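Local coordinates for protein exotoxin 6 (Staphylococcus aureus subsp. aureus Mu50, PDB 4ZYS) that is a staphylococcal superantigen-like exotoxin, built from an OB-fold domain and a beta-grasp domain, that probably acts in immune evasion and may bind sugars, at residues 15-20 against 132-137; 25-30 against 69-74; 90-95 against 125-130. All coordinates share one frame; numbering follows the deposited sequence.

Interaction 1: residues 15-20 against 132-137; sequences HYYNKP and ELDYRL
Where the N-terminal helix 10-17 runs out against the long helix 130-145 of the beta-grasp domain, the rings of Tyr17 and Tyr135 pass alongside one another, running opposite ways, with CD1 of Tyr17 lying 3.9 Å from CD2 of Tyr135. Each phenol reaches across to the other segment. Tyr17 OH donates to the syn lone pair of Asp134 OD2 at 2.7 Å, with ring and carboxylate planes 81° apart. A second bond, from the backbone N of Leu175, grips the same hydroxyl, and Asp134 OD1 is held by a salt bridge to Arg138. In the two-domain architecture of superantigen-like toxins, helix 10-17, at the start of the OB-fold half, thus rests on helix 130-145 of the beta-grasp half. Tyr135 has CG anti to its backbone N (chi1 -177°), which brings the ring against the C-terminal turn of helix 10-17. There CE2 of Tyr135 comes within 3.2 Å of Tyr17 O, and the hydroxyl points on toward the loop, where its bond to Lys19 O is doubtful. The amine of Lys19 leads off to the carbonyls of Arg75 and Gly77, while Val21 of the OB-fold sheet packs on the Tyr135 side chain.

Interaction 2: residues 25-30 against 69-74; sequences KNVTGY and IDVFIL
Val27 and Ile69 form an antiparallel hydrogen-bonded pair just after the chain turns a corner at Lys25 and Asn26, where a short stretch of pairing gives way to two strands that diverge at 83°. The inner part is compact. Val27 N donates to Ile69 O at 2.8 Å, in the carbonyl plane and nearly straight (164°), whereas the return bond from Ile69 N to Val27 O is weak at 3.5 Å. The side chains of this pair lie roughly perpendicular to one another: Val27 CG2 stands 4.2 Å from Ile69 CG1 and equally close to CG1 of Val71. Ile69 holds CG1 between its backbone N and carbonyl carbon (chi1 56°), and CD1 extends along the partner strand to lie 3.8 Å from Gly29 N. Since Gly29 carries no side chain, that methyl can lie against bare backbone. The buried carboxylate of Asp70 is firmly held too: OD1 accepts from Asn26 N at 2.8 Å and also bonds Thr93 OG1, while OD2 makes a salt bridge with Lys125.

The loose side belongs to the exposed Lys25 and Asn26. The Asn26 side chain turns away from strand 69-74. Lys25 passes the carboxylate with its aliphatic part, CG 3.7 Å from Asp70 CG, then extends away until its NZ is 5.5 Å from Asp70 OD2, too far for contact, though the opposite charges may attract weakly. Strands that turn a corner and pair with new neighbours are characteristic of the closed, strongly coiled barrel of the OB-fold.

Interaction 3: residues 90-95 against 125-130; sequences VTKTNS and KEDISL
Thr91 begins the seam between the two domains of this superantigen-like fold, where the end of an OB-fold strand faces the 125-130 segment of the beta-grasp domain. Strands 90-92 and 127-129 run nearly antiparallel (169°) and are joined mainly through side chains. The methyl CG2 of Thr91 packs 3.8 Å from CB of Ser129, the residue that N-caps helix 130-145. Its OG1 accepts from Lys125 NZ at 2.8 Å. The lysine is bent at chi3 and chi4, curling the ammonium back to bond Asp127 O as well.

At Lys92 the donor is a backbone N and the acceptor a side-chain carboxylate: Lys92 N points almost straight (174°) at the anti lone pair of Asp127 OD2, 2.9 Å away. The carboxylate is also held by Lys60 through OD2 and by Ser183 through OD1. One water bridges Asp127 N to Lys92 O and Asn94 OD1, lying 2.7 Å from Lys92 O.

Further on, Asn94 OD1 receives Glu126 N at 2.9 Å, tilted 26° from the carbonyl plane, while its ND2 reaches the carbonyls of Phe98 and Tyr124. Ser95 completes the walk by gripping one oxygen twice. Its backbone N meets Glu126 OE2 nearly along the C-O axis, and Ser95 OG donates to that same OE2 at 3.0 Å from the syn side, somewhat out of the carboxylate plane.

How the interactions relate
The three contacts illustrate how a two-domain toxin is made one body. Interactions 1 and 3 each join the OB-fold to the beta-grasp half, with centres about 17 Å apart, at successive places in the chain: strand 127-129 leads directly into helix 130-145, and Leu133 CD1 packs 3.9 Å from Ile128 CG2. Interaction 2, within the OB-fold, supplies strand 69-74 as common ground. At one end Asp70 ties it to interaction 3, about 10 Å away between centres, with Asp70 OD2 2.8 Å from Lys125 NZ. At the other end Leu74 meets interaction 1, its CD1 lying 3.6 Å from Tyr135 CD2.

Interaction 1: residues 15-20 against 132-137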
loop_
_atom_site.group_PDB
_atom_site.type_symbol
_atom_site.label_atom_id
_atom_site.label_comp_id
_atom_site.label_asym_id
_atom_site.label_seq_id
_atom_site.Cartn_x
_atom_site.Cartn_y
_atom_site.Cartn_z
ATOM N N HIS A 15 -12.513 -9.176 1.345
ATOM C CA HIS A 15 -12.732 -9.036 -0.090
ATOM C C HIS A 15 -11.768 -7.987 -0.690
ATOM O O HIS A 15 -11.050 -8.275 -1.657
ATOM C CB HIS A 15 -14.207 -8.675 -0.381
ATOM C CG HIS A 15 -14.466 -8.453 -1.835
ATOM N ND1 HIS A 15 -14.605 -9.526 -2.723
ATOM C CD2 HIS A 15 -14.504 -7.293 -2.537
ATOM C CE1 HIS A 15 -14.782 -8.977 -3.917
ATOM N NE2 HIS A 15 -14.726 -7.637 -3.858
ATOM N N TYR A 16 -11.711 -6.797 -0.071
ATOM C CA TYR A 16 -10.854 -5.704 -0.522
ATOM C C TYR A 16 -9.382 -6.119 -0.512
ATOM O O TYR A 16 -8.698 -5.964 -1.534
ATOM C CB TYR A 16 -11.082 -4.448 0.354
ATOM C CG TYR A 16 -10.262 -3.258 -0.079
ATOM C CD1 TYR A 16 -10.661 -2.465 -1.147
ATOM C CD2 TYR A 16 -9.063 -2.947 0.555
ATOM C CE1 TYR A 16 -9.898 -1.384 -1.565
ATOM C CE2 TYR A 16 -8.294 -1.862 0.150
ATOM C CZ TYR A 16 -8.710 -1.090 -0.919
ATOM O OH TYR A 16 -7.958 -0.024 -1.329
ATOM N N TYR A 17 -8.899 -6.688 0.621
ATOM C CA TYR A 17 -7.498 -7.056 0.767
ATOM C C TYR A 17 -7.129 -8.379 0.061
ATOM O O TYR A 17 -5.941 -8.674 -0.025
ATOM C CB TYR A 17 -7.080 -7.030 2.236
ATOM C CG TYR A 17 -6.895 -5.587 2.668
ATOM C CD1 TYR A 17 -5.840 -4.823 2.171
ATOM C CD2 TYR A 17 -7.872 -4.931 3.420
ATOM C CE1 TYR A 17 -5.709 -3.479 2.489
ATOM C CE2 TYR A 17 -7.742 -3.588 3.756
ATOM C CZ TYR A 17 -6.648 -2.869 3.303
ATOM O OH TYR A 17 -6.510 -1.534 3.615
ATOM N N ASN A 18 -8.091 -9.075 -0.578
ATOM C CA ASN A 18 -7.807 -10.260 -1.402
ATOM C C ASN A 18 -7.833 -9.901 -2.914
ATOM O O ASN A 18 -7.603 -10.777 -3.744
ATOM C CB ASN A 18 -8.796 -11.408 -1.111
ATOM C CG ASN A 18 -8.439 -12.218 0.125
ATOM O OD1 ASN A 18 -7.289 -12.256 0.573
ATOM N ND2 ASN A 18 -9.418 -12.881 0.713
ATOM N N LYS A 19 -8.127 -8.619 -3.266
ATOM C CA LYS A 19 -8.212 -8.152 -4.667
ATOM C C LYS A 19 -6.869 -8.316 -5.387
ATOM O O LYS A 19 -5.839 -7.997 -4.796
ATOM C CB LYS A 19 -8.653 -6.680 -4.738
ATOM C CG LYS A 19 -10.121 -6.443 -4.463
ATOM C CD LYS A 19 -10.397 -4.954 -4.347
ATOM C CE LYS A 19 -11.855 -4.574 -4.482
ATOM N NZ LYS A 19 -12.200 -4.198 -5.875
ATOM N N PRO A 20 -6.837 -8.829 -6.637
ATOM C CA PRO A 20 -5.542 -8.970 -7.337
ATOM C C PRO A 20 -4.846 -7.617 -7.512
ATOM O O PRO A 20 -5.488 -6.598 -7.741
ATOM C CB PRO A 20 -5.926 -9.577 -8.691
ATOM C CG PRO A 20 -7.309 -10.114 -8.515
ATOM C CD PRO A 20 -7.964 -9.216 -7.510
ATOM N N GLU A 132 1.163 -0.016 -0.566
ATOM C CA GLU A 132 1.821 -1.314 -0.814
ATOM C C GLU A 132 2.109 -2.057 0.498
ATOM O O GLU A 132 1.812 -3.249 0.602
ATOM C CB GLU A 132 3.124 -1.126 -1.602
ATOM C CG GLU A 132 3.890 -2.424 -1.808
ATOM C CD GLU A 132 5.143 -2.320 -2.651
ATOM O OE1 GLU A 132 5.230 -1.374 -3.466
ATOM O OE2 GLU A 132 6.037 -3.185 -2.501
ATOM N N LEU A 133 2.683 -1.348 1.501
ATOM C CA LEU A 133 2.995 -1.965 2.786
ATOM C C LEU A 133 1.716 -2.427 3.460
ATOM O O LEU A 133 1.686 -3.516 4.007
ATOM C CB LEU A 133 3.772 -0.996 3.700
ATOM C CG LEU A 133 5.213 -0.743 3.298
ATOM C CD1 LEU A 133 5.684 0.595 3.784
ATOM C CD2 LEU A 133 6.122 -1.867 3.765
ATOM N N ASP A 134 0.659 -1.618 3.390
ATOM C CA ASP A 134 -0.643 -1.926 3.995
ATOM C C ASP A 134 -1.226 -3.203 3.384
ATOM O O ASP A 134 -1.516 -4.139 4.125
ATOM C CB ASP A 134 -1.609 -0.742 3.829
ATOM C CG ASP A 134 -3.030 -1.005 4.267
ATOM O OD1 ASP A 134 -3.251 -1.201 5.484
ATOM O OD2 ASP A 134 -3.928 -0.932 3.414
ATOM N N TYR A 135 -1.286 -3.279 2.050
ATOM C CA TYR A 135 -1.826 -4.435 1.367
ATOM C C TYR A 135 -1.026 -5.700 1.649
ATOM O O TYR A 135 -1.624 -6.730 1.964
ATOM C CB TYR A 135 -1.903 -4.196 -0.153
ATOM C CG TYR A 135 -2.538 -5.359 -0.886
ATOM C CD1 TYR A 135 -1.780 -6.447 -1.294
ATOM C CD2 TYR A 135 -3.891 -5.355 -1.196
ATOM C CE1 TYR A 135 -2.359 -7.527 -1.955
ATOM C CE2 TYR A 135 -4.486 -6.433 -1.853
ATOM C CZ TYR A 135 -3.712 -7.514 -2.238
ATOM O OH TYR A 135 -4.260 -8.588 -2.889
ATOM N N ARG A 136 0.302 -5.647 1.451
ATOM C CA ARG A 136 1.174 -6.818 1.585
ATOM C C ARG A 136 1.235 -7.335 3.032
ATOM O O ARG A 136 1.325 -8.550 3.240
ATOM C CB ARG A 136 2.587 -6.523 1.058
ATOM C CG ARG A 136 2.649 -6.244 -0.449
ATOM C CD ARG A 136 2.293 -7.493 -1.266
ATOM N NE ARG A 136 2.519 -7.296 -2.694
ATOM C CZ ARG A 136 1.952 -8.024 -3.645
ATOM N NH1 ARG A 136 1.075 -8.972 -3.333
ATOM N NH2 ARG A 136 2.232 -7.795 -4.910
ATOM N N LEU A 137 1.157 -6.446 4.023
ATOM C CA LEU A 137 1.197 -6.913 5.407
ATOM C C LEU A 137 -0.162 -7.549 5.799
ATOM O O LEU A 137 -0.193 -8.588 6.456
ATOM C CB LEU A 137 1.606 -5.785 6.363
ATOM C CG LEU A 137 3.084 -5.314 6.226
ATOM C CD1 LEU A 137 3.283 -3.949 6.855
ATOM C CD2 LEU A 137 4.059 -6.333 6.763
#

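Interaction 2: residues 25-30 against 69-74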
loop_
_atom_site.group_PDB
_atom_site.type_symbol
_atom_site.label_atom_id
_atom_site.label_comp_id
_atom_site.label_asym_id
_atom_site.label_seq_id
_atom_site.Cartn_x
_atom_site.Cartn_y
_atom_site.Cartn_z
ATOM N N LYS A 25 7.351 -1.517 -12.142
ATOM C CA LYS A 25 8.404 -0.555 -11.834
ATOM C C LYS A 25 8.992 0.086 -13.086
ATOM O O LYS A 25 9.170 -0.590 -14.103
ATOM C CB LYS A 25 9.526 -1.231 -11.025
ATOM C CG LYS A 25 9.025 -1.773 -9.682
ATOM C CD LYS A 25 10.071 -2.523 -8.902
ATOM C CE LYS A 25 9.447 -3.054 -7.630
ATOM N NZ LYS A 25 10.426 -3.704 -6.721
ATOM N N ASN A 26 9.331 1.388 -12.985
ATOM C CA ASN A 26 9.971 2.198 -14.025
ATOM C C ASN A 26 9.081 2.263 -15.261
ATOM O O ASN A 26 9.426 1.733 -16.326
ATOM C CB ASN A 26 11.362 1.615 -14.362
ATOM C CG ASN A 26 12.295 2.533 -15.090
ATOM O OD1 ASN A 26 12.160 3.765 -15.094
ATOM N ND2 ASN A 26 13.340 1.932 -15.610
ATOM N N VAL A 27 7.897 2.852 -15.092
ATOM C CA VAL A 27 6.931 2.953 -16.182
ATOM C C VAL A 27 6.608 4.427 -16.415
ATOM O O VAL A 27 7.189 5.287 -15.744
ATOM C CB VAL A 27 5.651 2.085 -15.942
ATOM C CG1 VAL A 27 6.000 0.598 -15.887
ATOM C CG2 VAL A 27 4.893 2.516 -14.678
ATOM N N THR A 28 5.728 4.713 -17.403
ATOM C CA THR A 28 5.278 6.057 -17.740
ATOM C C THR A 28 3.821 6.274 -17.349
ATOM O O THR A 28 2.938 5.467 -17.673
ATOM C CB THR A 28 5.456 6.353 -19.228
ATOM O OG1 THR A 28 6.835 6.214 -19.565
ATOM C CG2 THR A 28 4.976 7.746 -19.607
ATOM N N GLY A 29 3.600 7.409 -16.709
ATOM C CA GLY A 29 2.290 7.917 -16.353
ATOM C C GLY A 29 2.164 9.366 -16.787
ATOM O O GLY A 29 3.149 10.108 -16.791
ATOM N N TYR A 30 0.965 9.771 -17.197
ATOM C CA TYR A 30 0.660 11.144 -17.591
ATOM C C TYR A 30 -0.218 11.745 -16.533
ATOM O O TYR A 30 -1.339 11.315 -16.339
ATOM C CB TYR A 30 0.005 11.208 -18.986
ATOM C CG TYR A 30 1.006 11.019 -20.106
ATOM C CD1 TYR A 30 1.454 9.749 -20.459
ATOM C CD2 TYR A 30 1.542 12.110 -20.782
ATOM C CE1 TYR A 30 2.367 9.564 -21.496
ATOM C CE2 TYR A 30 2.474 11.937 -21.808
ATOM C CZ TYR A 30 2.878 10.658 -22.167
ATOM O OH TYR A 30 3.790 10.452 -23.184
ATOM N N ILE A 69 8.490 6.230 -12.673
ATOM C CA ILE A 69 7.588 5.903 -11.584
ATOM C C ILE A 69 7.394 4.418 -11.442
ATOM O O ILE A 69 7.614 3.650 -12.386
ATOM C CB ILE A 69 6.200 6.634 -11.752
ATOM C CG1 ILE A 69 5.515 6.327 -13.103
ATOM C CG2 ILE A 69 6.319 8.131 -11.530
ATOM C CD1 ILE A 69 3.971 6.350 -13.095
ATOM N N ASP A 70 6.977 4.017 -10.235
ATOM C CA ASP A 70 6.545 2.659 -9.921
ATOM C C ASP A 70 5.096 2.751 -9.559
ATOM O O ASP A 70 4.671 3.758 -8.991
ATOM C CB ASP A 70 7.362 2.019 -8.783
ATOM C CG ASP A 70 8.836 1.845 -9.087
ATOM O OD1 ASP A 70 9.225 2.006 -10.274
ATOM O OD2 ASP A 70 9.608 1.588 -8.139
ATOM N N VAL A 71 4.309 1.726 -9.901
ATOM C CA VAL A 71 2.889 1.760 -9.586
ATOM C C VAL A 71 2.508 0.479 -8.874
ATOM O O VAL A 71 3.059 -0.585 -9.151
ATOM C CB VAL A 71 1.964 2.057 -10.816
ATOM C CG1 VAL A 71 2.328 3.391 -11.467
ATOM C CG2 VAL A 71 1.996 0.925 -11.850
ATOM N N PHE A 72 1.598 0.628 -7.894
ATOM C CA PHE A 72 0.956 -0.423 -7.115
ATOM C C PHE A 72 -0.530 -0.161 -7.281
ATOM O O PHE A 72 -1.053 0.770 -6.664
ATOM C CB PHE A 72 1.420 -0.392 -5.649
ATOM C CG PHE A 72 0.954 -1.591 -4.861
ATOM C CD1 PHE A 72 -0.283 -1.585 -4.220
ATOM C CD2 PHE A 72 1.747 -2.736 -4.770
ATOM C CE1 PHE A 72 -0.737 -2.708 -3.517
ATOM C CE2 PHE A 72 1.311 -3.851 -4.034
ATOM C CZ PHE A 72 0.076 -3.822 -3.395
ATOM N N ILE A 73 -1.181 -0.899 -8.199
ATOM C CA ILE A 73 -2.572 -0.686 -8.603
ATOM C C ILE A 73 -3.495 -1.785 -8.061
ATOM O O ILE A 73 -3.299 -2.978 -8.297
ATOM C CB ILE A 73 -2.662 -0.572 -10.174
ATOM C CG1 ILE A 73 -1.866 0.660 -10.707
ATOM C CG2 ILE A 73 -4.117 -0.602 -10.732
ATOM C CD1 ILE A 73 -1.445 0.543 -12.171
ATOM N N LEU A 74 -4.538 -1.337 -7.389
ATOM C CA LEU A 74 -5.637 -2.125 -6.857
ATOM C C LEU A 74 -6.944 -1.484 -7.371
ATOM O O LEU A 74 -7.215 -0.319 -7.100
ATOM C CB LEU A 74 -5.557 -2.167 -5.312
ATOM C CG LEU A 74 -6.582 -3.041 -4.570
ATOM C CD1 LEU A 74 -6.063 -3.382 -3.210
ATOM C CD2 LEU A 74 -7.898 -2.292 -4.380
#

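Interaction 3: residues 90-95 against 125-130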
loop_
_atom_site.group_PDB
_atom_site.type_symbol
_atom_site.label_atom_id
_atom_site.label_comp_id
_atom_site.label_asym_id
_atom_site.label_seq_id
_atom_site.Cartn_x
_atom_site.Cartn_y
_atom_site.Cartn_z
ATOM N N VAL A 90 1.644 5.431 -6.134
ATOM C CA VAL A 90 2.535 5.949 -7.181
ATOM C C VAL A 90 3.724 6.535 -6.479
ATOM O O VAL A 90 3.594 7.444 -5.654
ATOM C CB VAL A 90 1.890 6.938 -8.196
ATOM C CG1 VAL A 90 2.857 7.230 -9.351
ATOM C CG2 VAL A 90 0.570 6.367 -8.742
ATOM N N THR A 91 4.878 5.949 -6.754
ATOM C CA THR A 91 6.159 6.302 -6.134
ATOM C C THR A 91 7.237 6.541 -7.221
ATOM O O THR A 91 7.003 6.262 -8.397
ATOM C CB THR A 91 6.587 5.155 -5.164
ATOM O OG1 THR A 91 6.607 3.914 -5.866
ATOM C CG2 THR A 91 5.688 5.021 -3.935
ATOM N N LYS A 92 8.406 7.072 -6.806
ATOM C CA LYS A 92 9.561 7.286 -7.669
ATOM C C LYS A 92 10.286 5.954 -7.788
ATOM O O LYS A 92 10.426 5.236 -6.800
ATOM C CB LYS A 92 10.509 8.379 -7.112
ATOM C CG LYS A 92 9.866 9.759 -6.867
ATOM C CD LYS A 92 9.560 10.565 -8.158
ATOM C CE LYS A 92 8.683 11.770 -7.894
ATOM N NZ LYS A 92 8.798 12.799 -8.960
ATOM N N THR A 93 10.732 5.616 -8.995
ATOM C CA THR A 93 11.448 4.386 -9.234
ATOM C C THR A 93 12.849 4.452 -8.584
ATOM O O THR A 93 13.355 5.551 -8.327
ATOM C CB THR A 93 11.526 4.106 -10.738
ATOM O OG1 THR A 93 11.771 2.714 -10.897
ATOM C CG2 THR A 93 12.623 4.917 -11.450
ATOM N N ASN A 94 13.484 3.281 -8.360
ATOM C CA ASN A 94 14.829 3.216 -7.795
ATOM C C ASN A 94 15.853 3.795 -8.754
ATOM O O ASN A 94 15.722 3.661 -9.978
ATOM C CB ASN A 94 15.223 1.767 -7.434
ATOM C CG ASN A 94 14.591 1.212 -6.165
ATOM O OD1 ASN A 94 13.703 1.816 -5.547
ATOM N ND2 ASN A 94 15.084 0.066 -5.703
ATOM N N SER A 95 16.913 4.400 -8.181
ATOM C CA SER A 95 18.043 4.909 -8.941
ATOM C C SER A 95 18.856 3.703 -9.405
ATOM O O SER A 95 18.679 2.615 -8.871
ATOM C CB SER A 95 18.860 5.872 -8.087
ATOM O OG SER A 95 19.036 5.368 -6.775
ATOM N N LYS A 125 12.199 -1.473 -2.597
ATOM C CA LYS A 125 12.034 -0.105 -3.038
ATOM C C LYS A 125 12.557 0.965 -2.092
ATOM O O LYS A 125 12.356 0.900 -0.881
ATOM C CB LYS A 125 10.554 0.146 -3.332
ATOM C CG LYS A 125 10.164 -0.388 -4.719
ATOM C CD LYS A 125 8.642 -0.350 -5.041
ATOM C CE LYS A 125 7.954 0.993 -4.869
ATOM N NZ LYS A 125 8.670 2.104 -5.579
ATOM N N GLU A 126 13.186 1.996 -2.681
ATOM C CA GLU A 126 13.665 3.178 -1.938
ATOM C C GLU A 126 12.482 4.042 -1.518
ATOM O O GLU A 126 12.443 4.592 -0.421
ATOM C CB GLU A 126 14.584 4.025 -2.817
ATOM C CG GLU A 126 15.923 3.409 -3.122
ATOM C CD GLU A 126 16.735 4.387 -3.941
ATOM O OE1 GLU A 126 17.236 5.375 -3.358
ATOM O OE2 GLU A 126 16.778 4.227 -5.182
ATOM N N ASP A 127 11.541 4.198 -2.429
ATOM C CA ASP A 127 10.346 4.982 -2.208
ATOM C C ASP A 127 9.169 4.002 -2.221
ATOM O O ASP A 127 8.768 3.572 -3.286
ATOM C CB ASP A 127 10.243 6.061 -3.301
ATOM C CG ASP A 127 9.163 7.087 -3.031
ATOM O OD1 ASP A 127 8.880 7.341 -1.855
ATOM O OD2 ASP A 127 8.595 7.627 -4.009
ATOM N N ILE A 128 8.684 3.574 -1.049
ATOM C CA ILE A 128 7.599 2.596 -0.948
ATOM C C ILE A 128 6.334 3.273 -0.331
ATOM O O ILE A 128 6.429 3.972 0.672
ATOM C CB ILE A 128 8.069 1.322 -0.177
ATOM C CG1 ILE A 128 7.002 0.181 -0.224
ATOM C CG2 ILE A 128 8.523 1.623 1.276
ATOM C CD1 ILE A 128 7.574 -1.238 -0.080
ATOM N N SER A 129 5.168 3.091 -0.965
ATOM C CA SER A 129 3.929 3.691 -0.488
ATOM C C SER A 129 3.333 2.915 0.677
ATOM O O SER A 129 3.487 1.692 0.761
ATOM C CB SER A 129 2.900 3.791 -1.610
ATOM O OG SER A 129 2.475 2.511 -2.042
ATOM N N LEU A 130 2.576 3.620 1.532
ATOM C CA LEU A 130 1.843 2.990 2.604
ATOM C C LEU A 130 0.807 2.067 2.024
ATOM O O LEU A 130 0.525 1.051 2.649
ATOM C CB LEU A 130 1.201 4.026 3.532
ATOM C CG LEU A 130 2.173 4.771 4.445
ATOM C CD1 LEU A 130 1.447 5.782 5.254
ATOM C CD2 LEU A 130 2.910 3.821 5.373
HETATM O O HOH W 1 11.573 3.417 -5.114
HETATM O O HOH W 2 18.498 7.458 -4.608
#